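Putative metallopeptidase (PDB 3QOC) probably acts, as the whole protein, as a metal-dependent aminopeptidase, of which this is the N-terminal creatinase/prolidase-like domain. Local coordinates at residues Ala58-Gly64 against Ile77-Arg83; Ala86-Ser91 against Leu114-Ala118; Thr32-His36 against Glu102-Leu106; Lys24-Met29 against Ile125-Ile131. All coordinates share one frame; numbering follows the deposited sequence.

Contact 1 (Ala58-Gly64 against Ile77-Arg83); sequences ARISTDG and IESLMAR
With chi1 of R59 at -162° and its chain extended as far as NE, the guanidinium group is carried across the side chains of E78 and L80 on the neighbouring strand; a chi1 of 175° in S61 likewise turns OG toward the carbonyl of L80. Strands 58-62 and 78-81 run parallel, the two strands of a beta-alpha-beta unit whose connection contains helix 67-73. Their ladder includes I60 N to E78 O at 3.1 Å and L80 N to I60 O at 2.9 Å, and A82 N continues it onto T62 O. The L80 oxygen is gripped twice: S61 OG (2.9 Å) and T62 N (3.2 Å) come to it from opposite faces of its plane. R59 NE lies 3.5 Å from E78 OE2, a salt bridge in which the oxygen sits well out of the guanidinium plane, while L80 CD2 lies over one face of that group, off toward its rim. A water joins R59 NH2 to S79 O. At the start of the pair, I77 CG2 packs 3.8 Å from A58 CB and also touches I60 CB. Backbone bonds thus set the register; E78 meets R59 by charge alone, since no guanidinium N-H points at OE2, and the main polar partner of R59 is D92, through NH1.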
# COMPACT_ATOMS: atom_id res chain seq x y z
N ALA A 58 -6.70 1.40 4.95
CA ALA A 58 -5.68 1.66 3.95
C ALA A 58 -4.98 2.99 4.21
O ALA A 58 -5.52 3.82 4.84
CB ALA A 58 -6.22 1.62 2.51
N ARG A 59 -3.76 3.14 3.72
CA ARG A 59 -3.05 4.41 3.81
C ARG A 59 -2.18 4.54 2.57
O ARG A 59 -1.65 3.57 2.08
CB ARG A 59 -2.18 4.38 5.06
CG ARG A 59 -1.75 5.77 5.50
CD ARG A 59 -0.95 5.68 6.81
NE ARG A 59 -0.61 7.00 7.34
CZ ARG A 59 0.39 7.24 8.17
NH1 ARG A 59 1.19 6.25 8.56
NH2 ARG A 59 0.58 8.47 8.64
N ILE A 60 -2.07 5.74 2.05
CA ILE A 60 -1.44 5.98 0.80
C ILE A 60 -0.38 7.05 0.98
O ILE A 60 -0.46 7.91 1.87
CB ILE A 60 -2.46 6.33 -0.27
CG1 ILE A 60 -1.80 6.21 -1.64
CG2 ILE A 60 -3.07 7.73 -0.04
CD1 ILE A 60 -2.88 6.26 -2.83
N SER A 61 0.71 6.95 0.24
CA SER A 61 1.75 7.94 0.43
C SER A 61 2.24 8.49 -0.90
O SER A 61 2.31 7.79 -1.86
CB SER A 61 2.92 7.29 1.17
OG SER A 61 3.97 8.21 1.26
N THR A 62 2.64 9.76 -0.92
CA THR A 62 3.17 10.35 -2.15
C THR A 62 4.04 11.57 -1.76
O THR A 62 4.06 11.96 -0.57
CB THR A 62 2.09 10.72 -3.12
OG1 THR A 62 2.69 11.01 -4.39
CG2 THR A 62 1.31 11.96 -2.65
N ASP A 63 4.78 12.11 -2.72
CA ASP A 63 5.61 13.30 -2.48
C ASP A 63 4.82 14.60 -2.53
O ASP A 63 3.62 14.64 -2.83
CB ASP A 63 6.80 13.33 -3.47
CG ASP A 63 6.35 13.41 -4.88
OD1 ASP A 63 5.93 14.52 -5.26
OD2 ASP A 63 6.37 12.36 -5.60
N GLY A 64 5.50 15.71 -2.24
CA GLY A 64 4.83 17.00 -2.08
C GLY A 64 4.23 17.52 -3.36
O GLY A 64 3.25 18.28 -3.33
N ILE A 77 -8.78 7.66 1.23
CA ILE A 77 -7.66 7.07 1.96
C ILE A 77 -6.81 8.19 2.52
O ILE A 77 -6.48 9.13 1.81
CB ILE A 77 -6.83 6.12 1.05
CG1 ILE A 77 -7.71 5.18 0.25
CG2 ILE A 77 -5.70 5.33 1.85
CD1 ILE A 77 -6.91 4.19 -0.69
N GLU A 78 -6.47 8.12 3.81
CA GLU A 78 -5.57 9.08 4.48
C GLU A 78 -4.19 8.99 3.84
O GLU A 78 -3.71 7.90 3.49
CB GLU A 78 -5.52 8.72 5.99
CG GLU A 78 -4.54 9.46 6.83
CD GLU A 78 -4.45 8.82 8.24
OE1 GLU A 78 -4.99 9.45 9.19
OE2 GLU A 78 -3.90 7.68 8.36
N SER A 79 -3.58 10.14 3.62
CA SER A 79 -2.35 10.28 2.88
C SER A 79 -1.25 10.71 3.82
O SER A 79 -1.49 11.32 4.84
CB SER A 79 -2.49 11.32 1.74
OG SER A 79 -2.63 12.68 2.22
N LEU A 80 -0.03 10.33 3.45
CA LEU A 80 1.19 10.69 4.19
C LEU A 80 2.13 11.24 3.14
O LEU A 80 2.45 10.55 2.16
CB LEU A 80 1.86 9.44 4.74
CG LEU A 80 3.27 9.57 5.32
CD1 LEU A 80 3.24 10.47 6.56
CD2 LEU A 80 3.78 8.21 5.79
N MSE A 81 2.63 12.44 3.38
CA MSE A 81 3.63 13.00 2.47
C MSE A 81 5.01 12.46 2.79
O MSE A 81 5.44 12.54 3.92
CB MSE A 81 3.70 14.54 2.65
CG MSE A 81 4.61 15.17 1.62
SE MSE A 81 4.54 17.22 1.76
CE MSE A 81 5.86 17.38 3.22
N ALA A 82 5.74 12.03 1.78
CA ALA A 82 7.12 11.56 1.96
C ALA A 82 7.86 11.62 0.59
O ALA A 82 7.25 11.22 -0.41
CB ALA A 82 7.09 10.06 2.42
N ARG A 83 9.11 12.07 0.56
CA ARG A 83 9.96 11.92 -0.63
C ARG A 83 10.06 10.41 -1.00
O ARG A 83 9.74 10.03 -2.17
CB ARG A 83 11.35 12.53 -0.42
CG ARG A 83 11.40 14.07 -0.64
CD ARG A 83 12.59 14.79 0.01
NE ARG A 83 12.27 16.20 0.29
CZ ARG A 83 13.17 17.16 0.57
NH1 ARG A 83 14.48 16.88 0.58
NH2 ARG A 83 12.77 18.41 0.79
O HOH W 1 -7.40 5.91 5.33
O HOH W 2 -1.24 10.59 7.31

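Contact 2 (Ala86-Ser91 against Leu114-Ala118); sequences APALLS and LRKSA
L90 lies across L114 at about a right angle, its CD2 branch meeting CD2 of the other leucine at 3.3 Å, a separation tighter than normal carbon contact whose exact value is doubtful. With CG anti to the backbone N (chi1 -170°), L90 projects from helix 85-91 into the seam with helix 108-117, and the same methyl also comes near A118 CB at 4.2 Å. L114 spreads its CD2 branch further, over the start of 86-91: it sits 3.7 Å from P87 CA and 4.2 Å from A86 CB. Beside this apolar patch, S117 presents its side chain to the proline, OG lying 3.5 Å from P87 CB. The last touch is made by backbone, where S91 CA sends a CA-H...O contact to S117 O at 3.5 Å. On the sheet side, L90 packs on V122 and L124 of strand 122-127, and L114 shares L124, so both helices lean on the same strand. No hydrogen bond links the two segments. The helices are therefore held side by side by the fit of leucine, proline and alanine surfaces, with S117 OG in van der Waals contact with the proline and the S91-S117 CA-H...O contact adding a weak polar touch.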
# COMPACT_ATOMS: atom_id res chain seq x y z
N ALA A 86 7.42 4.38 0.14
CA ALA A 86 7.23 3.05 0.71
C ALA A 86 7.91 2.93 2.10
O ALA A 86 7.25 2.49 3.08
CB ALA A 86 7.72 1.98 -0.28
N PRO A 87 9.17 3.39 2.22
CA PRO A 87 9.77 3.29 3.54
C PRO A 87 9.02 4.08 4.58
O PRO A 87 8.93 3.64 5.73
CB PRO A 87 11.21 3.83 3.32
CG PRO A 87 11.50 3.46 1.85
CD PRO A 87 10.19 3.65 1.17
N ALA A 88 8.46 5.22 4.19
CA ALA A 88 7.75 6.06 5.17
C ALA A 88 6.47 5.42 5.65
O ALA A 88 6.18 5.49 6.83
CB ALA A 88 7.52 7.51 4.66
N LEU A 89 5.65 4.84 4.78
CA LEU A 89 4.47 4.02 5.26
C LEU A 89 4.91 2.90 6.17
O LEU A 89 4.34 2.71 7.23
CB LEU A 89 3.65 3.37 4.11
CG LEU A 89 2.89 4.23 3.11
CD1 LEU A 89 2.34 3.30 1.94
CD2 LEU A 89 1.79 5.03 3.87
N LEU A 90 5.94 2.16 5.78
CA LEU A 90 6.36 0.99 6.55
C LEU A 90 6.85 1.38 7.94
O LEU A 90 6.52 0.74 8.93
CB LEU A 90 7.42 0.18 5.79
CG LEU A 90 7.82 -1.18 6.30
CD1 LEU A 90 6.60 -2.12 6.43
CD2 LEU A 90 8.84 -1.78 5.36
N SER A 91 7.56 2.50 8.04
CA SER A 91 8.14 2.86 9.33
C SER A 91 7.05 3.28 10.33
O SER A 91 7.27 3.35 11.52
CB SER A 91 9.18 3.97 9.13
OG SER A 91 8.94 5.01 10.05
N LEU A 114 13.70 -0.90 2.29
CA LEU A 114 12.52 -1.19 3.06
C LEU A 114 12.76 -1.92 4.33
O LEU A 114 12.19 -1.60 5.35
CB LEU A 114 11.54 -2.11 2.30
CG LEU A 114 10.49 -1.37 1.55
CD1 LEU A 114 9.54 -2.40 0.97
CD2 LEU A 114 9.80 -0.31 2.54
N ARG A 115 13.52 -2.98 4.25
CA ARG A 115 13.79 -3.72 5.47
C ARG A 115 14.41 -2.89 6.57
O ARG A 115 14.14 -3.14 7.74
CB ARG A 115 14.58 -4.97 5.21
CG ARG A 115 13.78 -5.97 4.42
CD ARG A 115 14.38 -7.30 4.56
NE ARG A 115 14.39 -8.09 3.34
CZ ARG A 115 13.58 -9.12 3.08
NH1 ARG A 115 13.73 -9.78 1.92
NH2 ARG A 115 12.62 -9.50 3.93
N LYS A 116 15.15 -1.86 6.21
CA LYS A 116 15.78 -1.05 7.21
C LYS A 116 14.76 -0.27 8.04
O LYS A 116 15.01 0.05 9.20
CB LYS A 116 16.75 -0.06 6.53
CG LYS A 116 17.92 -0.77 5.82
CD LYS A 116 18.96 0.23 5.40
CE LYS A 116 20.17 -0.47 4.83
NZ LYS A 116 19.75 -1.46 3.80
N SER A 117 13.64 0.08 7.40
CA SER A 117 12.61 0.91 8.00
C SER A 117 11.57 0.12 8.78
O SER A 117 10.86 0.71 9.57
CB SER A 117 11.84 1.71 6.95
OG SER A 117 12.68 2.65 6.30
N ALA A 118 11.49 -1.18 8.55
CA ALA A 118 10.58 -2.05 9.31
C ALA A 118 10.81 -2.10 10.83
O ALA A 118 11.92 -2.30 11.29
CB ALA A 118 10.68 -3.50 8.76

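Contact 3 (Thr32-His36 against Glu102-Leu106); sequences THLTH and EADYL
T32 opens the contact with its backbone N, which donates to E102 OE1 at 2.7 Å nearly along the carboxylate C-O axis. Its OG1 is linked through one water to E102 N, and lies 3.7 Å from L106 CD1. H33, the N-cap residue of helix 34-41, gives the same E102 OE1 a second and almost straight bond (177°), from H33 N at 2.8 Å on the syn side of the carboxylate. Its CG is anti to the backbone N (chi1 -177°), which places the imidazole against Y105; ND1 approaches Y105 CD1 to 3.2 Å, the two rings being inclined at 43°. H36, within the first turn of the helix, completes the grip with a His-carboxylate hydrogen bond: its ND1 donates to E102 OE2, which lies in the imidazole plane, although the modelled 2.5 Å is short and its precise value doubtful. The H36 ring also turns an edge toward the face of Y105, with centroids 5.1 Å apart, while H33 CD2 lies over one face of the H36 ring, making the three an aromatic cluster. Three N-H groups thus fix both oxygens of the buried E102 and restrict its rotation. T32 comes directly after strand 28-31 and E102 ends strand 97-102, its parallel neighbour in the sheet; A130 packs on H36 and Y105, and L106 reaches C111 and L114 of helix 108-117.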
# COMPACT_ATOMS: atom_id res chain seq x y z
N THR A 32 3.67 -1.31 -4.31
CA THR A 32 4.58 -0.34 -4.80
C THR A 32 4.54 -0.19 -6.33
O THR A 32 4.99 0.83 -6.87
CB THR A 32 6.04 -0.70 -4.31
OG1 THR A 32 6.35 -2.07 -4.63
CG2 THR A 32 6.22 -0.45 -2.76
N HIS A 33 4.03 -1.17 -7.04
CA HIS A 33 3.95 -1.02 -8.52
C HIS A 33 2.83 -0.03 -8.91
O HIS A 33 1.69 -0.15 -8.46
CB HIS A 33 3.71 -2.39 -9.14
CG HIS A 33 3.68 -2.39 -10.66
ND1 HIS A 33 4.82 -2.26 -11.43
CD2 HIS A 33 2.66 -2.53 -11.54
CE1 HIS A 33 4.51 -2.33 -12.72
NE2 HIS A 33 3.20 -2.49 -12.82
N LEU A 34 3.15 0.97 -9.71
CA LEU A 34 2.27 2.10 -9.88
C LEU A 34 0.93 1.75 -10.51
O LEU A 34 -0.08 2.34 -10.14
CB LEU A 34 2.94 3.27 -10.65
CG LEU A 34 3.62 4.39 -9.76
CD1 LEU A 34 2.70 5.07 -8.93
CD2 LEU A 34 4.69 3.96 -8.80
N THR A 35 0.91 0.88 -11.53
CA THR A 35 -0.35 0.57 -12.20
C THR A 35 -1.26 -0.17 -11.21
O THR A 35 -2.47 -0.02 -11.23
CB THR A 35 -0.14 -0.28 -13.47
OG1 THR A 35 0.34 -1.57 -13.13
CG2 THR A 35 0.91 0.41 -14.40
N HIS A 36 -0.65 -0.93 -10.31
CA HIS A 36 -1.40 -1.58 -9.20
C HIS A 36 -1.97 -0.56 -8.27
O HIS A 36 -3.18 -0.62 -7.94
CB HIS A 36 -0.59 -2.63 -8.47
CG HIS A 36 -0.18 -3.78 -9.34
ND1 HIS A 36 0.77 -4.71 -8.96
CD2 HIS A 36 -0.58 -4.15 -10.58
CE1 HIS A 36 0.96 -5.56 -9.94
NE2 HIS A 36 0.14 -5.25 -10.94
N GLU A 102 5.46 -6.75 -3.13
CA GLU A 102 5.36 -7.30 -4.45
C GLU A 102 6.78 -7.76 -4.91
O GLU A 102 7.59 -6.99 -5.49
CB GLU A 102 4.78 -6.26 -5.38
CG GLU A 102 3.43 -5.83 -5.01
CD GLU A 102 2.90 -4.77 -5.98
OE1 GLU A 102 3.20 -3.56 -5.80
OE2 GLU A 102 2.20 -5.17 -6.94
N ALA A 103 7.07 -9.00 -4.68
CA ALA A 103 8.46 -9.47 -4.83
C ALA A 103 8.83 -9.56 -6.32
O ALA A 103 9.98 -9.52 -6.68
CB ALA A 103 8.65 -10.86 -4.11
N ASP A 104 7.82 -9.66 -7.17
CA ASP A 104 8.05 -9.67 -8.58
C ASP A 104 8.40 -8.29 -9.14
O ASP A 104 8.80 -8.20 -10.31
CB ASP A 104 6.77 -10.14 -9.32
CG ASP A 104 6.47 -11.61 -9.12
OD1 ASP A 104 7.35 -12.35 -8.56
OD2 ASP A 104 5.36 -12.02 -9.54
N TYR A 105 8.18 -7.23 -8.35
CA TYR A 105 8.37 -5.89 -8.84
C TYR A 105 9.41 -5.09 -8.09
O TYR A 105 10.01 -4.18 -8.64
CB TYR A 105 7.05 -5.10 -8.84
CG TYR A 105 5.98 -5.72 -9.71
CD1 TYR A 105 5.78 -5.29 -11.01
CD2 TYR A 105 5.22 -6.78 -9.25
CE1 TYR A 105 4.80 -5.89 -11.82
CE2 TYR A 105 4.25 -7.34 -10.02
CZ TYR A 105 4.04 -6.87 -11.31
OH TYR A 105 3.10 -7.49 -12.09
N LEU A 106 9.62 -5.38 -6.83
CA LEU A 106 10.63 -4.63 -6.09
C LEU A 106 12.02 -5.20 -6.43
O LEU A 106 12.18 -6.44 -6.61
CB LEU A 106 10.33 -4.78 -4.63
CG LEU A 106 10.68 -3.67 -3.69
CD1 LEU A 106 10.00 -2.36 -4.13
CD2 LEU A 106 10.32 -4.17 -2.31
O HOH W 3 5.75 -3.96 -2.63

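Contact 4 (Lys24-Met29 against Ile125-Ile131); sequences KRIDAM and IPVTGAI
V127 meets I26 and M29 across one face of the mixed sheet of this creatinase/prolidase N-terminal domain, where strands 28-31 and 122-127 run parallel on either side of strand 97-102. No hydrogen bond joins the two segments directly; the middle strand bonds to both, as in A28 with G100 and I125 with V99. K24, which precedes R25, the positive-phi residue of a Schellman motif, adds a contact between its amino end and a methyl: it crosses V127 at about a right angle, and NZ comes 3.7 Å from V127 CG1. Apolar contacts carry the rest of the interface. I26 and I125 slide past each other in opposite directions, CG2 of I26 lying 3.8 Å from CB of I125. The CG1 branch of I26, set by chi1 of 46° between the backbone N and the carbonyl carbon, takes CD1 to 4.1 Å from V127 CG2. L21 of helix 21-24 packs on both I26 and M29. Selenomethionine M29 bends at chi2 and chi3 and meets V127 tip to tip, its terminal CE 3.6 Å from V127 CG1 and 4.1 Å from CG2 of I131, the last modelled residue.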
# COMPACT_ATOMS: atom_id res chain seq x y z
N LYS A 24 -2.74 -15.67 1.77
CA LYS A 24 -1.31 -15.43 1.50
C LYS A 24 -0.57 -15.38 2.86
O LYS A 24 0.66 -15.18 2.89
CB LYS A 24 -1.11 -14.14 0.69
CG LYS A 24 -1.39 -14.24 -0.85
CD LYS A 24 -1.82 -12.85 -1.47
CE LYS A 24 -2.29 -12.96 -2.97
NZ LYS A 24 -1.48 -12.19 -4.03
N ARG A 25 -1.31 -15.58 3.96
CA ARG A 25 -0.80 -15.52 5.30
C ARG A 25 -0.09 -14.20 5.63
O ARG A 25 1.06 -14.25 6.07
CB ARG A 25 0.14 -16.72 5.53
N ILE A 26 -0.75 -13.06 5.42
CA ILE A 26 -0.24 -11.73 5.76
C ILE A 26 -1.34 -10.86 6.38
O ILE A 26 -2.50 -11.15 6.19
CB ILE A 26 0.34 -11.00 4.52
CG1 ILE A 26 -0.60 -11.12 3.32
CG2 ILE A 26 1.72 -11.60 4.11
CD1 ILE A 26 -0.06 -10.35 2.00
N ASP A 27 -0.95 -9.80 7.08
CA ASP A 27 -1.84 -8.86 7.72
C ASP A 27 -2.10 -7.60 6.91
O ASP A 27 -2.98 -6.84 7.23
CB ASP A 27 -1.22 -8.42 9.03
CG ASP A 27 -1.08 -9.58 10.03
OD1 ASP A 27 -2.10 -10.24 10.27
OD2 ASP A 27 0.02 -9.86 10.55
N ALA A 28 -1.24 -7.32 5.95
CA ALA A 28 -1.30 -6.14 5.15
C ALA A 28 -0.45 -6.34 3.91
O ALA A 28 0.48 -7.17 3.89
CB ALA A 28 -0.78 -5.02 5.90
N MSE A 29 -0.80 -5.59 2.88
CA MSE A 29 -0.10 -5.64 1.66
C MSE A 29 0.41 -4.23 1.35
O MSE A 29 -0.33 -3.23 1.39
CB MSE A 29 -1.03 -6.16 0.58
CG MSE A 29 -0.41 -6.28 -0.76
SE MSE A 29 0.88 -7.88 -0.85
CE MSE A 29 0.02 -8.81 -2.52
N ILE A 125 7.13 -10.00 3.88
CA ILE A 125 6.90 -11.28 3.26
C ILE A 125 6.82 -11.17 1.72
O ILE A 125 5.92 -10.48 1.19
CB ILE A 125 5.51 -11.84 3.69
CG1 ILE A 125 5.36 -11.90 5.24
CG2 ILE A 125 5.26 -13.19 3.08
CD1 ILE A 125 6.44 -12.73 5.90
N PRO A 126 7.68 -11.89 0.99
CA PRO A 126 7.62 -11.85 -0.48
C PRO A 126 6.37 -12.49 -1.02
O PRO A 126 6.14 -13.67 -0.80
CB PRO A 126 8.86 -12.66 -0.92
CG PRO A 126 9.23 -13.52 0.30
CD PRO A 126 8.83 -12.68 1.50
N VAL A 127 5.56 -11.73 -1.74
CA VAL A 127 4.36 -12.27 -2.34
C VAL A 127 4.54 -12.12 -3.82
O VAL A 127 4.88 -11.04 -4.29
CB VAL A 127 3.15 -11.45 -1.88
CG1 VAL A 127 1.88 -11.91 -2.56
CG2 VAL A 127 3.04 -11.48 -0.35
N THR A 128 4.36 -13.22 -4.57
CA THR A 128 4.45 -13.21 -6.04
C THR A 128 3.06 -13.01 -6.72
O THR A 128 2.02 -13.21 -6.11
CB THR A 128 5.07 -14.53 -6.57
OG1 THR A 128 4.20 -15.62 -6.28
CG2 THR A 128 6.44 -14.82 -5.92
N GLY A 129 3.07 -12.63 -8.00
CA GLY A 129 1.86 -12.35 -8.76
C GLY A 129 1.55 -10.84 -8.91
O GLY A 129 2.13 -9.99 -8.23
N ALA A 130 0.61 -10.51 -9.80
CA ALA A 130 0.08 -9.16 -9.96
C ALA A 130 -1.11 -8.95 -8.97
O ALA A 130 -2.25 -9.13 -9.35
CB ALA A 130 -0.36 -8.94 -11.47
N ILE A 131 -0.80 -8.62 -7.71
CA ILE A 131 -1.78 -8.56 -6.60
C ILE A 131 -3.03 -9.49 -6.81
O ILE A 131 -4.06 -9.08 -7.40
CB ILE A 131 -2.21 -7.09 -6.33
CG1 ILE A 131 -2.50 -6.38 -7.65
CG2 ILE A 131 -1.10 -6.28 -5.55
CD1 ILE A 131 -3.41 -5.13 -7.56

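How the contacts relate
Contacts 1 and 4 lie on opposite sides of the chain's centre, about 21 Å apart between centres, and each includes an outermost strand of the one mixed sheet. Contact 4 encloses the other three along the chain. Contact 1 closes before contact 2 opens, and contacts 2 and 3 interleave. Centres of contacts 1 and 2 are about 13 Å apart, and they touch where A82 meets A88 and S61 meets L89. L114 on L106 and A86 on T32 join contacts 2 and 3. Contacts 3 and 4, about 11 Å apart between centres, share probable hydrogen bonds from A103 N to V127 O and from G129 N to D104 OD2. Early and late parts of the chain are thus knit into one compact domain.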